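Local coordinates for putative sugar binding protein (Salmonella enterica subsp. enterica serovar Typhimurium, PDB 3KNZ) that probably binds carbohydrate derivatives through a SIS (sugar isomerase) domain and may have an activity related to glutamine-fructose-6-phosphate transaminase, at residues 50-56 with 96-102; 62-66 with 81-85. All blocks are in the same frame, centred on the assembly; numbering follows the deposited sequence.

Both contacts belong to the N-terminal of the two parallel sheets, within the SIS domain. From the N terminus, the chain runs through strand 52-56, climbs helix 59-76, returns along strand 80-83, passes helix 90-95 and enters strand 99-105. Contact 2 closes the short inner loop, fourteen residues long, by laying helix residues 62-66 against 81-85. Contact 1 closes the wider loop, pairing 50-56 with 96-102, and so encloses contact 2 without crossing it. The two touch where strand 52-56 of contact 1 pairs with strand 80-83 of contact 2. There Ile-53 O lies 2.8 Å from Asp-81 N in a probable hydrogen bond, joining strand 52-56 to the outermost strand, onto which contact 2 ties the helix.

Contact 1 (50-56 with 96-102); sequences VTRIILT and SGKALVV
Ile-54 projects from strand 52-56 into the low relief beside Ala-99. Its CD1 rests 3.7 Å from Ala-99 CB, while its CB meets CG2 of Val-101, so the branched side chain bridges two residues of the neighbouring strand. Ala-99 also receives the arginine stem: CG of Arg-52 comes within 3.4 Å of Ala-99 CB, and Arg-52 CD lies beside OG of Ser-96. On the reverse face Leu-55 and Val-102 stand side by side, pointing the same way, with Leu-55 CD2 3.9 Å from Val-102 CB. Val-50 CG1, anti to its own N (chi1 163°), covers the backbone at Leu-100. Four backbone bonds link the parallel strands from Arg-52 O to Thr-56 N; the straightest runs from Ile-54 N to Leu-100 O (2.9 Å, 177° at the hydrogen). Ahead of them Lys-98 O is gripped twice by one residue, by Thr-51 N at 2.7 Å and Thr-51 OG1 at 2.8 Å, from opposite faces of the carbonyl plane. The guanidinium of Arg-52 is engaged by Asp-81 in a salt bridge. Strands 80-83 and 126-131 flank this pair within the sheet; helix 59-76 covers the Ile-53 and Leu-55 face, and Leu-88 packs on Ile-54 from the other.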
loop_
_atom_site.group_PDB
_atom_site.type_symbol
_atom_site.label_atom_id
_atom_site.label_comp_id
_atom_site.label_asym_id
_atom_site.label_seq_id
_atom_site.Cartn_x
_atom_site.Cartn_y
_atom_site.Cartn_z
ATOM N N VAL A 50 18.450 -6.753 -17.060
ATOM C CA VAL A 50 17.410 -6.298 -16.138
ATOM C C VAL A 50 17.448 -7.189 -14.897
ATOM O O VAL A 50 17.431 -8.414 -15.008
ATOM C CB VAL A 50 16.013 -6.362 -16.777
ATOM C CG1 VAL A 50 14.928 -6.299 -15.705
ATOM C CG2 VAL A 50 15.854 -5.252 -17.807
ATOM N N THR A 51 17.489 -6.578 -13.717
ATOM C CA THR A 51 17.611 -7.332 -12.472
ATOM C C THR A 51 16.309 -7.468 -11.682
ATOM O O THR A 51 16.244 -8.248 -10.729
ATOM C CB THR A 51 18.666 -6.687 -11.560
ATOM O OG1 THR A 51 18.156 -5.458 -11.027
ATOM C CG2 THR A 51 19.955 -6.420 -12.344
ATOM N N ARG A 52 15.277 -6.721 -12.063
ATOM C CA ARG A 52 13.988 -6.799 -11.364
ATOM C C ARG A 52 12.855 -6.185 -12.192
ATOM O O ARG A 52 13.095 -5.396 -13.115
ATOM C CB ARG A 52 14.081 -6.081 -10.009
ATOM C CG ARG A 52 14.200 -4.551 -10.114
ATOM C CD ARG A 52 14.572 -3.879 -8.781
ATOM N NE ARG A 52 13.803 -4.379 -7.639
ATOM C CZ ARG A 52 14.232 -5.303 -6.777
ATOM N NH1 ARG A 52 15.440 -5.842 -6.897
ATOM N NH2 ARG A 52 13.451 -5.686 -5.776
ATOM N N ILE A 53 11.620 -6.566 -11.886
ATOM C CA ILE A 53 10.476 -5.952 -12.557
ATOM C C ILE A 53 9.769 -5.056 -11.546
ATOM O O ILE A 53 9.607 -5.427 -10.385
ATOM C CB ILE A 53 9.449 -6.970 -13.147
ATOM C CG1 ILE A 53 10.069 -7.841 -14.248
ATOM C CG2 ILE A 53 8.231 -6.232 -13.726
ATOM C CD1 ILE A 53 10.871 -8.998 -13.736
ATOM N N ILE A 54 9.382 -3.865 -11.992
ATOM C CA ILE A 54 8.657 -2.914 -11.162
ATOM C C ILE A 54 7.341 -2.606 -11.871
ATOM O O ILE A 54 7.345 -2.012 -12.946
ATOM C CB ILE A 54 9.456 -1.610 -10.981
ATOM C CG1 ILE A 54 10.809 -1.893 -10.315
ATOM C CG2 ILE A 54 8.669 -0.599 -10.169
ATOM C CD1 ILE A 54 11.707 -0.655 -10.187
ATOM N N LEU A 55 6.228 -3.054 -11.299
ATOM C CA LEU A 55 4.898 -2.779 -11.854
ATOM C C LEU A 55 4.325 -1.573 -11.119
ATOM O O LEU A 55 4.212 -1.594 -9.894
ATOM C CB LEU A 55 3.966 -3.969 -11.648
ATOM C CG LEU A 55 4.496 -5.337 -12.076
ATOM C CD1 LEU A 55 3.401 -6.372 -11.858
ATOM C CD2 LEU A 55 4.955 -5.325 -13.524
ATOM N N THR A 56 3.964 -0.525 -11.852
ATOM C CA THR A 56 3.445 0.677 -11.211
ATOM C C THR A 56 2.147 1.170 -11.841
ATOM O O THR A 56 1.950 1.070 -13.049
ATOM C CB THR A 56 4.479 1.823 -11.228
ATOM O OG1 THR A 56 4.070 2.842 -10.309
ATOM C CG2 THR A 56 4.641 2.409 -12.642
ATOM N N SER A 96 17.995 1.660 -7.206
ATOM C CA SER A 96 17.565 0.382 -7.751
ATOM C C SER A 96 18.480 -0.175 -8.830
ATOM O O SER A 96 19.123 0.570 -9.582
ATOM C CB SER A 96 16.156 0.516 -8.326
ATOM O OG SER A 96 15.700 -0.708 -8.887
ATOM N N GLY A 97 18.525 -1.504 -8.884
ATOM C CA GLY A 97 19.266 -2.215 -9.912
ATOM C C GLY A 97 18.456 -2.056 -11.179
ATOM O O GLY A 97 17.252 -1.778 -11.118
ATOM N N LYS A 98 19.102 -2.211 -12.327
ATOM C CA LYS A 98 18.409 -2.045 -13.584
ATOM C C LYS A 98 17.114 -2.833 -13.524
ATOM O O LYS A 98 17.107 -4.000 -13.148
ATOM C CB LYS A 98 19.285 -2.505 -14.741
ATOM C CG LYS A 98 18.749 -2.131 -16.102
ATOM C CD LYS A 98 19.859 -2.169 -17.133
ATOM C CE LYS A 98 19.355 -1.720 -18.480
ATOM N NZ LYS A 98 20.457 -1.613 -19.470
ATOM N N ALA A 99 16.014 -2.184 -13.881
ATOM C CA ALA A 99 14.706 -2.810 -13.820
ATOM C C ALA A 99 13.905 -2.606 -15.091
ATOM O O ALA A 99 14.233 -1.758 -15.931
ATOM C CB ALA A 99 13.916 -2.234 -12.653
ATOM N N LEU A 100 12.859 -3.413 -15.227
ATOM C CA LEU A 100 11.893 -3.228 -16.284
ATOM C C LEU A 100 10.717 -2.583 -15.569
ATOM O O LEU A 100 10.032 -3.230 -14.774
ATOM C CB LEU A 100 11.467 -4.549 -16.910
ATOM C CG LEU A 100 10.258 -4.444 -17.845
ATOM C CD1 LEU A 100 10.621 -3.668 -19.089
ATOM C CD2 LEU A 100 9.758 -5.824 -18.206
ATOM N N VAL A 101 10.516 -1.293 -15.800
ATOM C CA VAL A 101 9.403 -0.593 -15.185
ATOM C C VAL A 101 8.225 -0.660 -16.133
ATOM O O VAL A 101 8.294 -0.159 -17.250
ATOM C CB VAL A 101 9.752 0.866 -14.859
ATOM C CG1 VAL A 101 8.512 1.611 -14.426
ATOM C CG2 VAL A 101 10.823 0.922 -13.774
ATOM N N VAL A 102 7.155 -1.313 -15.692
ATOM C CA VAL A 102 5.960 -1.450 -16.507
ATOM C C VAL A 102 4.890 -0.514 -15.977
ATOM O O VAL A 102 4.418 -0.667 -14.855
ATOM C CB VAL A 102 5.408 -2.888 -16.482
ATOM C CG1 VAL A 102 4.204 -3.004 -17.399
ATOM C CG2 VAL A 102 6.487 -3.889 -16.872
#

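Contact 2 (62-66 with 81-85); sequences YHGAL and DVCWP
A helical hydrogen bond from Leu-66 N to Tyr-62 O (3.0 Å) lines up two residues that meet Val-82, the tyrosine also meeting Trp-84. The indole nitrogen NE1 of Trp-84 lies over the centre of the Tyr-62 ring, 3.4 Å above its plane and almost equally far from all six ring carbons. The rings are neither parallel nor perpendicular: the tyrosine and the five-membered indole ring make 34°, with centroids 4.2 Å apart. CZ2 of Trp-84 reaches on along the tyrosine to its hydroxyl, approaching OH to 3.6 Å. Leu-66 CG backs the opposite face of the tyrosine, offset toward the rim. With CG anti to the backbone N (chi1 164°), the Tyr-62 ring is set beside Val-82 and against the indole nitrogen. Next to the ring pair, Val-82 CG1 fits among Ala-65 CB, at 3.6 Å, Leu-66 CD2 and Tyr-62 CE1, while Val-82 CG2 lies against the Ala-65 carbonyl. Met-87 of the second subunit packs on Leu-66, bringing the dimer close to this corner. Helix 62-66 and strand 81-83 run nearly antiparallel at 156°, with axes 8.4 Å apart, as expected for the helix of a beta-alpha-beta crossover packed against its second strand, here at the edge of the SIS domain sheet.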
loop_
_atom_site.group_PDB
_atom_site.type_symbol
_atom_site.label_atom_id
_atom_site.label_comp_id
_atom_site.label_asym_id
_atom_site.label_seq_id
_atom_site.Cartn_x
_atom_site.Cartn_y
_atom_site.Cartn_z
ATOM N N TYR A 62 -3.237 -1.041 -10.453
ATOM C CA TYR A 62 -2.434 -1.390 -9.277
ATOM C C TYR A 62 -2.842 -2.735 -8.691
ATOM O O TYR A 62 -1.983 -3.550 -8.335
ATOM C CB TYR A 62 -2.549 -0.278 -8.223
ATOM C CG TYR A 62 -2.098 -0.642 -6.820
ATOM C CD1 TYR A 62 -0.752 -0.755 -6.499
ATOM C CD2 TYR A 62 -3.033 -0.820 -5.803
ATOM C CE1 TYR A 62 -0.350 -1.072 -5.200
ATOM C CE2 TYR A 62 -2.648 -1.142 -4.513
ATOM C CZ TYR A 62 -1.310 -1.263 -4.214
ATOM O OH TYR A 62 -0.959 -1.574 -2.918
ATOM N N HIS A 63 -4.152 -2.966 -8.601
ATOM C CA HIS A 63 -4.667 -4.233 -8.082
ATOM C C HIS A 63 -4.287 -5.393 -8.998
ATOM O O HIS A 63 -3.881 -6.451 -8.532
ATOM C CB HIS A 63 -6.176 -4.178 -7.917
ATOM C CG HIS A 63 -6.638 -3.077 -7.020
ATOM N ND1 HIS A 63 -7.738 -2.298 -7.301
ATOM C CD2 HIS A 63 -6.120 -2.599 -5.863
ATOM C CE1 HIS A 63 -7.903 -1.414 -6.333
ATOM N NE2 HIS A 63 -6.930 -1.571 -5.452
ATOM N N GLY A 64 -4.422 -5.187 -10.302
ATOM C CA GLY A 64 -4.028 -6.193 -11.264
ATOM C C GLY A 64 -2.582 -6.586 -11.052
ATOM O O GLY A 64 -2.223 -7.761 -11.190
ATOM N N ALA A 65 -1.753 -5.598 -10.723
ATOM C CA ALA A 65 -0.337 -5.832 -10.438
ATOM C C ALA A 65 -0.194 -6.667 -9.175
ATOM O O ALA A 65 0.569 -7.632 -9.142
ATOM C CB ALA A 65 0.413 -4.513 -10.284
ATOM N N LEU A 66 -0.925 -6.306 -8.127
ATOM C CA LEU A 66 -0.857 -7.078 -6.886
ATOM C C LEU A 66 -1.224 -8.544 -7.150
ATOM O O LEU A 66 -0.525 -9.468 -6.710
ATOM C CB LEU A 66 -1.777 -6.481 -5.813
ATOM C CG LEU A 66 -1.357 -5.124 -5.227
ATOM C CD1 LEU A 66 -2.464 -4.539 -4.356
ATOM C CD2 LEU A 66 -0.047 -5.253 -4.447
ATOM N N ASP A 81 8.391 -5.819 -7.914
ATOM C CA ASP A 81 7.847 -4.792 -7.037
ATOM C C ASP A 81 6.503 -4.310 -7.558
ATOM O O ASP A 81 6.284 -4.280 -8.770
ATOM C CB ASP A 81 8.786 -3.581 -6.998
ATOM C CG ASP A 81 10.159 -3.904 -6.435
ATOM O OD1 ASP A 81 10.247 -4.705 -5.480
ATOM O OD2 ASP A 81 11.150 -3.321 -6.928
ATOM N N VAL A 82 5.602 -3.944 -6.646
ATOM C CA VAL A 82 4.325 -3.325 -7.023
ATOM C C VAL A 82 4.131 -2.073 -6.175
ATOM O O VAL A 82 4.039 -2.158 -4.952
ATOM C CB VAL A 82 3.115 -4.226 -6.800
ATOM C CG1 VAL A 82 1.858 -3.474 -7.192
ATOM C CG2 VAL A 82 3.242 -5.523 -7.594
ATOM N N CYS A 83 4.064 -0.913 -6.817
ATOM C CA CYS A 83 3.929 0.335 -6.081
ATOM C C CYS A 83 3.255 1.429 -6.887
ATOM O O CYS A 83 3.184 1.361 -8.115
ATOM C CB CYS A 83 5.305 0.849 -5.711
ATOM S SG CYS A 83 6.172 1.398 -7.166
ATOM N N TRP A 84 2.789 2.455 -6.178
ATOM C CA TRP A 84 2.167 3.605 -6.809
ATOM C C TRP A 84 3.265 4.466 -7.422
ATOM O O TRP A 84 4.377 4.525 -6.896
ATOM C CB TRP A 84 1.358 4.412 -5.798
ATOM C CG TRP A 84 0.353 3.597 -5.089
ATOM C CD1 TRP A 84 -0.758 3.021 -5.625
ATOM C CD2 TRP A 84 0.346 3.276 -3.698
ATOM N NE1 TRP A 84 -1.450 2.340 -4.656
ATOM C CE2 TRP A 84 -0.796 2.484 -3.460
ATOM C CE3 TRP A 84 1.203 3.567 -2.630
ATOM C CZ2 TRP A 84 -1.108 1.980 -2.197
ATOM C CZ3 TRP A 84 0.891 3.072 -1.378
ATOM C CH2 TRP A 84 -0.257 2.284 -1.172
ATOM N N PRO A 85 2.951 5.144 -8.533
ATOM C CA PRO A 85 3.945 5.944 -9.246
ATOM C C PRO A 85 4.747 6.936 -8.392
ATOM O O PRO A 85 5.948 7.085 -8.613
ATOM C CB PRO A 85 3.107 6.694 -10.283
ATOM C CG PRO A 85 1.891 5.850 -10.478
ATOM C CD PRO A 85 1.621 5.203 -9.168
#